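Local coordinates for putative lipase (Bacteroides thetaiotaomicron VPI-5482, PDB 3BZW), which is a putative lipase of the SGNH hydrolase clan that may act as a lysophospholipase or related acylhydrolase, at residues K161-L173 against I211-M225. Sequence-based numbering, arbitrary orientation.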
ATOM      1  N   LYS A 161     -21.924  37.462   0.604  1.00  7.33           N
ATOM      2  CA  LYS A 161     -22.078  37.074   1.999  1.00  6.18           C
ATOM      3  C   LYS A 161     -21.219  35.884   2.400  1.00  7.45           C
ATOM      4  O   LYS A 161     -20.722  35.134   1.555  1.00  7.38           O
ATOM      5  CB  LYS A 161     -23.541  36.724   2.288  1.00  6.12           C
ATOM      6  CG  LYS A 161     -24.553  37.791   1.896  1.00  6.63           C
ATOM      7  CD  LYS A 161     -24.378  39.077   2.694  1.00  7.84           C
ATOM      8  CE  LYS A 161     -25.491  40.064   2.350  1.00  8.96           C
ATOM      9  NZ  LYS A 161     -25.406  41.326   3.126  1.00 10.52           N
ATOM     10  N   GLN A 162     -21.055  35.726   3.708  1.00  6.83           N
ATOM     11  CA  GLN A 162     -20.307  34.612   4.270  1.00  7.54           C
ATOM     12  C   GLN A 162     -21.303  33.453   4.355  1.00  7.38           C
ATOM     13  O   GLN A 162     -22.270  33.519   5.116  1.00  8.91           O
ATOM     14  CB  GLN A 162     -19.811  34.970   5.672  1.00  6.20           C
ATOM     15  CG  GLN A 162     -19.031  33.864   6.372  1.00  6.04           C
ATOM     16  CD  GLN A 162     -17.807  33.440   5.587  1.00  7.06           C
ATOM     17  OE1 GLN A 162     -17.894  32.620   4.670  1.00  9.09           O
ATOM     18  NE2 GLN A 162     -16.661  34.009   5.931  1.00  5.57           N
ATOM     19  N   ILE A 163     -21.085  32.407   3.560  1.00  6.20           N
ATOM     20  CA  ILE A 163     -21.972  31.243   3.564  1.00  5.37           C
ATOM     21  C   ILE A 163     -21.154  30.019   3.968  1.00  6.55           C
ATOM     22  O   ILE A 163     -20.143  29.702   3.338  1.00  4.87           O
ATOM     23  CB  ILE A 163     -22.591  31.002   2.170  1.00  6.53           C
ATOM     24  CG1 ILE A 163     -23.231  32.294   1.650  1.00  5.22           C
ATOM     25  CG2 ILE A 163     -23.642  29.904   2.255  1.00  4.78           C
ATOM     26  CD1 ILE A 163     -23.736  32.193   0.215  1.00  4.97           C
ATOM     27  N   VAL A 164     -21.599  29.326   5.011  1.00  5.22           N
ATOM     28  CA  VAL A 164     -20.861  28.171   5.515  1.00  5.68           C
ATOM     29  C   VAL A 164     -21.706  26.902   5.575  1.00  6.05           C
ATOM     30  O   VAL A 164     -22.880  26.947   5.946  1.00  4.65           O
ATOM     31  CB  VAL A 164     -20.323  28.470   6.930  1.00  5.75           C
ATOM     32  CG1 VAL A 164     -19.311  27.408   7.346  1.00  6.57           C
ATOM     33  CG2 VAL A 164     -19.709  29.864   6.964  1.00  6.55           C
ATOM     34  N   LEU A 165     -21.100  25.773   5.210  1.00  5.45           N
ATOM     35  CA  LEU A 165     -21.795  24.490   5.240  1.00  4.91           C
ATOM     36  C   LEU A 165     -21.377  23.699   6.474  1.00  5.36           C
ATOM     37  O   LEU A 165     -20.210  23.714   6.861  1.00  4.59           O
ATOM     38  CB  LEU A 165     -21.456  23.657   4.002  1.00  5.94           C
ATOM     39  CG  LEU A 165     -21.659  24.290   2.627  1.00  5.24           C
ATOM     40  CD1 LEU A 165     -21.378  23.247   1.554  1.00  5.28           C
ATOM     41  CD2 LEU A 165     -23.081  24.817   2.512  1.00  5.85           C
ATOM     42  N   LEU A 166     -22.333  23.006   7.083  1.00  5.04           N
ATOM     43  CA  LEU A 166     -22.051  22.182   8.252  1.00  5.50           C
ATOM     44  C   LEU A 166     -22.377  20.738   7.883  1.00  4.83           C
ATOM     45  O   LEU A 166     -23.425  20.464   7.296  1.00  3.95           O
ATOM     46  CB  LEU A 166     -22.921  22.604   9.441  1.00  5.59           C
ATOM     47  CG  LEU A 166     -22.894  24.064   9.901  1.00  6.59           C
ATOM     48  CD1 LEU A 166     -23.785  24.215  11.132  1.00  8.97           C
ATOM     49  CD2 LEU A 166     -21.476  24.490  10.216  1.00  8.66           C
ATOM     50  N   THR A 167     -21.481  19.817   8.221  1.00  5.75           N
ATOM     51  CA  THR A 167     -21.718  18.413   7.925  1.00  5.32           C
ATOM     52  C   THR A 167     -22.714  17.828   8.926  1.00  6.46           C
ATOM     53  O   THR A 167     -22.783  18.258  10.079  1.00  5.67           O
ATOM     54  CB  THR A 167     -20.412  17.580   7.978  1.00  3.79           C
ATOM     55  OG1 THR A 167     -19.722  17.833   9.208  1.00  4.08           O
ATOM     56  CG2 THR A 167     -19.507  17.932   6.801  1.00  5.89           C
ATOM     57  N   PRO A 168     -23.504  16.838   8.490  1.00  6.79           N
ATOM     58  CA  PRO A 168     -24.508  16.175   9.328  1.00  6.74           C
ATOM     59  C   PRO A 168     -23.874  15.505  10.550  1.00  6.58           C
ATOM     60  O   PRO A 168     -22.721  15.067  10.500  1.00  6.64           O
ATOM     61  CB  PRO A 168     -25.131  15.155   8.377  1.00  6.53           C
ATOM     62  CG  PRO A 168     -24.965  15.798   7.021  1.00  9.00           C
ATOM     63  CD  PRO A 168     -23.559  16.342   7.104  1.00  7.24           C
ATOM     64  N   LEU A 169     -24.631  15.430  11.640  1.00  4.75           N
ATOM     65  CA  LEU A 169     -24.148  14.817  12.878  1.00  5.18           C
ATOM     66  C   LEU A 169     -24.263  13.298  12.834  1.00  4.36           C
ATOM     67  O   LEU A 169     -25.054  12.760  12.064  1.00  3.26           O
ATOM     68  CB  LEU A 169     -24.969  15.317  14.071  1.00  6.43           C
ATOM     69  CG  LEU A 169     -25.074  16.827  14.283  1.00  8.30           C
ATOM     70  CD1 LEU A 169     -26.013  17.115  15.449  1.00 10.36           C
ATOM     71  CD2 LEU A 169     -23.690  17.400  14.543  1.00 11.27           C
ATOM     72  N   HIS A 170     -23.468  12.616  13.658  1.00  4.40           N
ATOM     73  CA  HIS A 170     -23.551  11.163  13.738  1.00  4.19           C
ATOM     74  C   HIS A 170     -24.977  10.909  14.213  1.00  4.71           C
ATOM     75  O   HIS A 170     -25.570  11.753  14.885  1.00  4.70           O
ATOM     76  CB  HIS A 170     -22.534  10.602  14.741  1.00  2.54           C
ATOM     77  CG  HIS A 170     -21.178  10.364  14.147  1.00  2.99           C
ATOM     78  ND1 HIS A 170     -20.287  11.383  13.890  1.00  4.21           N
ATOM     79  CD2 HIS A 170     -20.588   9.227  13.705  1.00  2.01           C
ATOM     80  CE1 HIS A 170     -19.205  10.886  13.315  1.00  2.72           C
ATOM     81  NE2 HIS A 170     -19.363   9.580  13.190  1.00  4.44           N
ATOM     82  N   ARG A 171     -25.526   9.751  13.874  1.00  4.51           N
ATOM     83  CA  ARG A 171     -26.910   9.460  14.220  1.00  4.61           C
ATOM     84  C   ARG A 171     -27.155   8.004  14.561  1.00  5.09           C
ATOM     85  O   ARG A 171     -26.502   7.117  14.019  1.00  6.21           O
ATOM     86  CB  ARG A 171     -27.795   9.839  13.036  1.00  4.39           C
ATOM     87  CG  ARG A 171     -27.288   9.261  11.717  1.00  6.83           C
ATOM     88  CD  ARG A 171     -28.229   9.574  10.572  1.00  5.00           C
ATOM     89  NE  ARG A 171     -29.470   8.824  10.701  1.00  6.20           N
ATOM     90  CZ  ARG A 171     -30.634   9.214  10.196  1.00  5.94           C
ATOM     91  NH1 ARG A 171     -30.720  10.356   9.523  1.00  4.36           N
ATOM     92  NH2 ARG A 171     -31.711   8.465  10.371  1.00  6.21           N
ATOM     93  N   SER A 172     -28.116   7.762  15.446  1.00  5.82           N
ATOM     94  CA  SER A 172     -28.453   6.400  15.823  1.00  4.96           C
ATOM     95  C   SER A 172     -29.930   6.134  15.536  1.00  5.64           C
ATOM     96  O   SER A 172     -30.565   6.873  14.780  1.00  6.12           O
ATOM     97  CB  SER A 172     -28.123   6.140  17.296  1.00  6.01           C
ATOM     98  OG  SER A 172     -28.292   4.765  17.606  1.00  6.84           O
ATOM     99  N   LEU A 173     -30.482   5.087  16.140  1.00  4.82           N
ATOM    100  CA  LEU A 173     -31.868   4.706  15.891  1.00  6.60           C
ATOM    101  C   LEU A 173     -32.923   5.764  16.196  1.00  6.69           C
ATOM    102  O   LEU A 173     -32.761   6.597  17.084  1.00  7.19           O
ATOM    103  CB  LEU A 173     -32.193   3.420  16.660  1.00  7.60           C
ATOM    104  CG  LEU A 173     -32.297   3.514  18.184  1.00 10.49           C
ATOM    105  CD1 LEU A 173     -33.717   3.885  18.573  1.00 11.59           C
ATOM    106  CD2 LEU A 173     -31.924   2.179  18.806  1.00 12.68           C
ATOM    107  N   ILE A 211     -16.252  27.075  -1.011  1.00  6.01           N
ATOM    108  CA  ILE A 211     -17.084  27.483   0.104  1.00  5.61           C
ATOM    109  C   ILE A 211     -16.550  26.839   1.377  1.00  6.49           C
ATOM    110  O   ILE A 211     -16.125  25.684   1.365  1.00  5.81           O
ATOM    111  CB  ILE A 211     -18.559  27.065  -0.153  1.00  5.73           C
ATOM    112  CG1 ILE A 211     -19.481  27.696   0.886  1.00  4.96           C
ATOM    113  CG2 ILE A 211     -18.690  25.537  -0.127  1.00  5.65           C
ATOM    114  CD1 ILE A 211     -20.968  27.538   0.551  1.00  5.95           C
ATOM    115  N   PRO A 212     -16.543  27.588   2.492  1.00  5.60           N
ATOM    116  CA  PRO A 212     -16.035  26.997   3.731  1.00  5.50           C
ATOM    117  C   PRO A 212     -16.974  25.939   4.299  1.00  6.19           C
ATOM    118  O   PRO A 212     -18.195  26.046   4.188  1.00  4.83           O
ATOM    119  CB  PRO A 212     -15.881  28.206   4.655  1.00  7.09           C
ATOM    120  CG  PRO A 212     -16.972  29.126   4.185  1.00  6.65           C
ATOM    121  CD  PRO A 212     -16.875  29.011   2.680  1.00  4.08           C
ATOM    122  N   VAL A 213     -16.391  24.910   4.897  1.00  4.78           N
ATOM    123  CA  VAL A 213     -17.172  23.839   5.493  1.00  5.75           C
ATOM    124  C   VAL A 213     -16.643  23.571   6.893  1.00  6.21           C
ATOM    125  O   VAL A 213     -15.440  23.439   7.084  1.00  8.16           O
ATOM    126  CB  VAL A 213     -17.060  22.529   4.675  1.00  7.61           C
ATOM    127  CG1 VAL A 213     -17.839  21.405   5.373  1.00  4.85           C
ATOM    128  CG2 VAL A 213     -17.584  22.745   3.261  1.00  6.68           C
ATOM    129  N   ILE A 214     -17.545  23.529   7.868  1.00  5.27           N
ATOM    130  CA  ILE A 214     -17.176  23.219   9.241  1.00  6.61           C
ATOM    131  C   ILE A 214     -17.604  21.761   9.408  1.00  6.83           C
ATOM    132  O   ILE A 214     -18.781  21.433   9.263  1.00  5.14           O
ATOM    133  CB  ILE A 214     -17.924  24.124  10.249  1.00  8.95           C
ATOM    134  CG1 ILE A 214     -17.416  25.564  10.116  1.00  9.67           C
ATOM    135  CG2 ILE A 214     -17.716  23.616  11.677  1.00  8.31           C
ATOM    136  CD1 ILE A 214     -18.058  26.535  11.078  1.00 12.89           C
ATOM    137  N   ASP A 215     -16.641  20.887   9.682  1.00  5.12           N
ATOM    138  CA  ASP A 215     -16.928  19.464   9.821  1.00  5.78           C
ATOM    139  C   ASP A 215     -17.561  19.150  11.170  1.00  6.17           C
ATOM    140  O   ASP A 215     -16.954  18.506  12.031  1.00  4.50           O
ATOM    141  CB  ASP A 215     -15.641  18.656   9.625  1.00  6.49           C
ATOM    142  CG  ASP A 215     -15.908  17.178   9.382  1.00  7.97           C
ATOM    143  OD1 ASP A 215     -17.089  16.794   9.234  1.00  6.47           O
ATOM    144  OD2 ASP A 215     -14.934  16.401   9.332  1.00  7.96           O
ATOM    145  N   PHE A 216     -18.795  19.616  11.326  1.00  5.24           N
ATOM    146  CA  PHE A 216     -19.590  19.444  12.534  1.00  6.45           C
ATOM    147  C   PHE A 216     -19.650  17.979  12.965  1.00  5.17           C
ATOM    148  O   PHE A 216     -19.622  17.669  14.159  1.00  4.16           O
ATOM    149  CB  PHE A 216     -21.001  19.980  12.273  1.00  6.68           C
ATOM    150  CG  PHE A 216     -21.533  20.862  13.366  1.00  8.96           C
ATOM    151  CD1 PHE A 216     -20.712  21.801  13.987  1.00  8.96           C
ATOM    152  CD2 PHE A 216     -22.870  20.785  13.749  1.00  9.57           C
ATOM    153  CE1 PHE A 216     -21.211  22.648  14.969  1.00  9.40           C
ATOM    154  CE2 PHE A 216     -23.381  21.630  14.733  1.00  9.91           C
ATOM    155  CZ  PHE A 216     -22.550  22.563  15.343  1.00 10.20           C
ATOM    156  N   ASN A 217     -19.734  17.090  11.980  1.00  5.10           N
ATOM    157  CA  ASN A 217     -19.793  15.651  12.219  1.00  3.31           C
ATOM    158  C   ASN A 217     -18.688  15.213  13.174  1.00  4.31           C
ATOM    159  O   ASN A 217     -18.900  14.356  14.036  1.00  4.52           O
ATOM    160  CB  ASN A 217     -19.660  14.911  10.887  1.00  4.18           C
ATOM    161  CG  ASN A 217     -19.734  13.404  11.043  1.00  5.30           C
ATOM    162  OD1 ASN A 217     -18.710  12.729  11.147  1.00  5.24           O
ATOM    163  ND2 ASN A 217     -20.952  12.868  11.066  1.00  1.94           N
ATOM    164  N   ALA A 218     -17.510  15.807  13.029  1.00  2.43           N
ATOM    165  CA  ALA A 218     -16.394  15.457  13.896  1.00  4.11           C
ATOM    166  C   ALA A 218     -16.187  16.401  15.085  1.00  4.31           C
ATOM    167  O   ALA A 218     -16.092  15.946  16.221  1.00  3.75           O
ATOM    168  CB  ALA A 218     -15.105  15.376  13.080  1.00  4.15           C
ATOM    169  N   VAL A 219     -16.129  17.708  14.831  1.00  5.40           N
ATOM    170  CA  VAL A 219     -15.857  18.662  15.908  1.00  4.35           C
ATOM    171  C   VAL A 219     -16.828  18.767  17.079  1.00  4.08           C
ATOM    172  O   VAL A 219     -16.420  19.177  18.169  1.00  4.42           O
ATOM    173  CB  VAL A 219     -15.586  20.080  15.352  1.00  6.03           C
ATOM    174  CG1 VAL A 219     -14.351  20.043  14.454  1.00  7.93           C
ATOM    175  CG2 VAL A 219     -16.795  20.601  14.587  1.00  4.40           C
ATOM    176  N   THR A 220     -18.094  18.403  16.887  1.00  3.14           N
ATOM    177  CA  THR A 220     -19.049  18.460  17.997  1.00  4.32           C
ATOM    178  C   THR A 220     -18.678  17.384  19.020  1.00  4.04           C
ATOM    179  O   THR A 220     -18.981  17.504  20.210  1.00  2.25           O
ATOM    180  CB  THR A 220     -20.504  18.198  17.538  1.00  5.11           C
ATOM    181  OG1 THR A 220     -20.596  16.893  16.956  1.00  5.49           O
ATOM    182  CG2 THR A 220     -20.939  19.238  16.518  1.00  4.82           C
ATOM    183  N   GLY A 221     -18.021  16.330  18.542  1.00  4.27           N
ATOM    184  CA  GLY A 221     -17.619  15.243  19.416  1.00  4.01           C
ATOM    185  C   GLY A 221     -18.813  14.462  19.939  1.00  5.20           C
ATOM    186  O   GLY A 221     -18.712  13.753  20.935  1.00  3.94           O
HETATM  187  N   MSE A 222     -19.949  14.591  19.263  1.00  4.45           N
HETATM  188  CA  MSE A 222     -21.168  13.904  19.681  1.00  5.56           C
HETATM  189  C   MSE A 222     -21.494  12.691  18.807  1.00  5.15           C
HETATM  190  O   MSE A 222     -21.833  12.838  17.634  1.00  6.38           O
HETATM  191  CB  MSE A 222     -22.348  14.890  19.667  1.00  6.45           C
HETATM  192  CG  MSE A 222     -22.299  15.940  20.774  1.00  8.45           C
HETATM  193 SE   MSE A 222     -23.440  17.493  20.461  1.00 17.93          SE
HETATM  194  CE  MSE A 222     -25.007  16.583  19.767  1.00 10.99           C
ATOM    195  N   ASN A 223     -21.404  11.496  19.389  1.00  4.81           N
ATOM    196  CA  ASN A 223     -21.693  10.260  18.658  1.00  4.05           C
ATOM    197  C   ASN A 223     -22.713   9.408  19.413  1.00  4.61           C
ATOM    198  O   ASN A 223     -22.370   8.742  20.393  1.00  5.31           O
ATOM    199  CB  ASN A 223     -20.404   9.454  18.467  1.00  4.72           C
ATOM    200  CG  ASN A 223     -20.578   8.280  17.519  1.00  5.88           C
ATOM    201  OD1 ASN A 223     -21.701   7.878  17.201  1.00  6.02           O
ATOM    202  ND2 ASN A 223     -19.462   7.718  17.068  1.00  5.70           N
ATOM    203  N   PRO A 224     -23.979   9.406  18.960  1.00  4.20           N
ATOM    204  CA  PRO A 224     -25.019   8.616  19.625  1.00  5.34           C
ATOM    205  C   PRO A 224     -24.788   7.101  19.549  1.00  6.71           C
ATOM    206  O   PRO A 224     -25.489   6.330  20.204  1.00  4.94           O
ATOM    207  CB  PRO A 224     -26.301   9.068  18.920  1.00  4.71           C
ATOM    208  CG  PRO A 224     -25.828   9.362  17.531  1.00  4.99           C
ATOM    209  CD  PRO A 224     -24.517  10.093  17.772  1.00  4.09           C
HETATM  210  N   MSE A 225     -23.808   6.678  18.752  1.00  6.81           N
HETATM  211  CA  MSE A 225     -23.499   5.257  18.640  1.00  6.47           C
HETATM  212  C   MSE A 225     -22.772   4.796  19.902  1.00  6.66           C
HETATM  213  O   MSE A 225     -22.622   3.602  20.142  1.00  6.64           O
HETATM  214  CB  MSE A 225     -22.651   4.980  17.392  1.00  7.39           C
HETATM  215  CG  MSE A 225     -23.410   5.137  16.082  1.00  8.27           C
HETATM  216 SE   MSE A 225     -25.010   4.023  15.941  1.00 17.74          SE
HETATM  217  CE  MSE A 225     -24.148   2.334  15.541  1.00 14.76           C
TER
HETATM  218  O   HOH W   1     -21.620  14.290  15.195  1.00  4.15           O
HETATM  219  O   HOH W   2     -27.018   4.125  19.919  1.00  8.20           O
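Leu165 and Val213 pair in parallel at the edge of the SGNH-hydrolase sheet, where 213-214 is the outermost strand of this chain beside 162-166. Leu165 N donates to Pro212 O (3.1 Å, 175° at the hydrogen), and Ile214 N returns a bond to Leu165 O at 2.9 Å. On the face bearing Leu166, its CD2 lies 3.6 Å from Ile214 CB, the two side chains running alongside each other in the same direction. Where the strands end, a chi1 of 51° turns Thr167 OG1 to the side flanked by both its own N and C, from where it gives its proton to the anti lone pair of Asp215 OD1 (2.8 Å). The same oxygen accepts from Asn217 N (2.9 Å) in the first turn of helix 216-219. A valine at Thr167 would probably leave Asn217 N without its acceptor and Asp215 OD1 without this donor. Further on, Leu169 CD2 reaches Phe216 CD2 at 3.6 Å, while a water joins His170 N to Asn217 O and Met222 O. Pro224 CB packs on Ser172 CB (3.8 Å). Strand 91-95 flanks 162-166 on its other edge; helix 195-210 covers Thr167 and Pro168, and helix 245-258 packs on Leu169, Ile214 and Phe216.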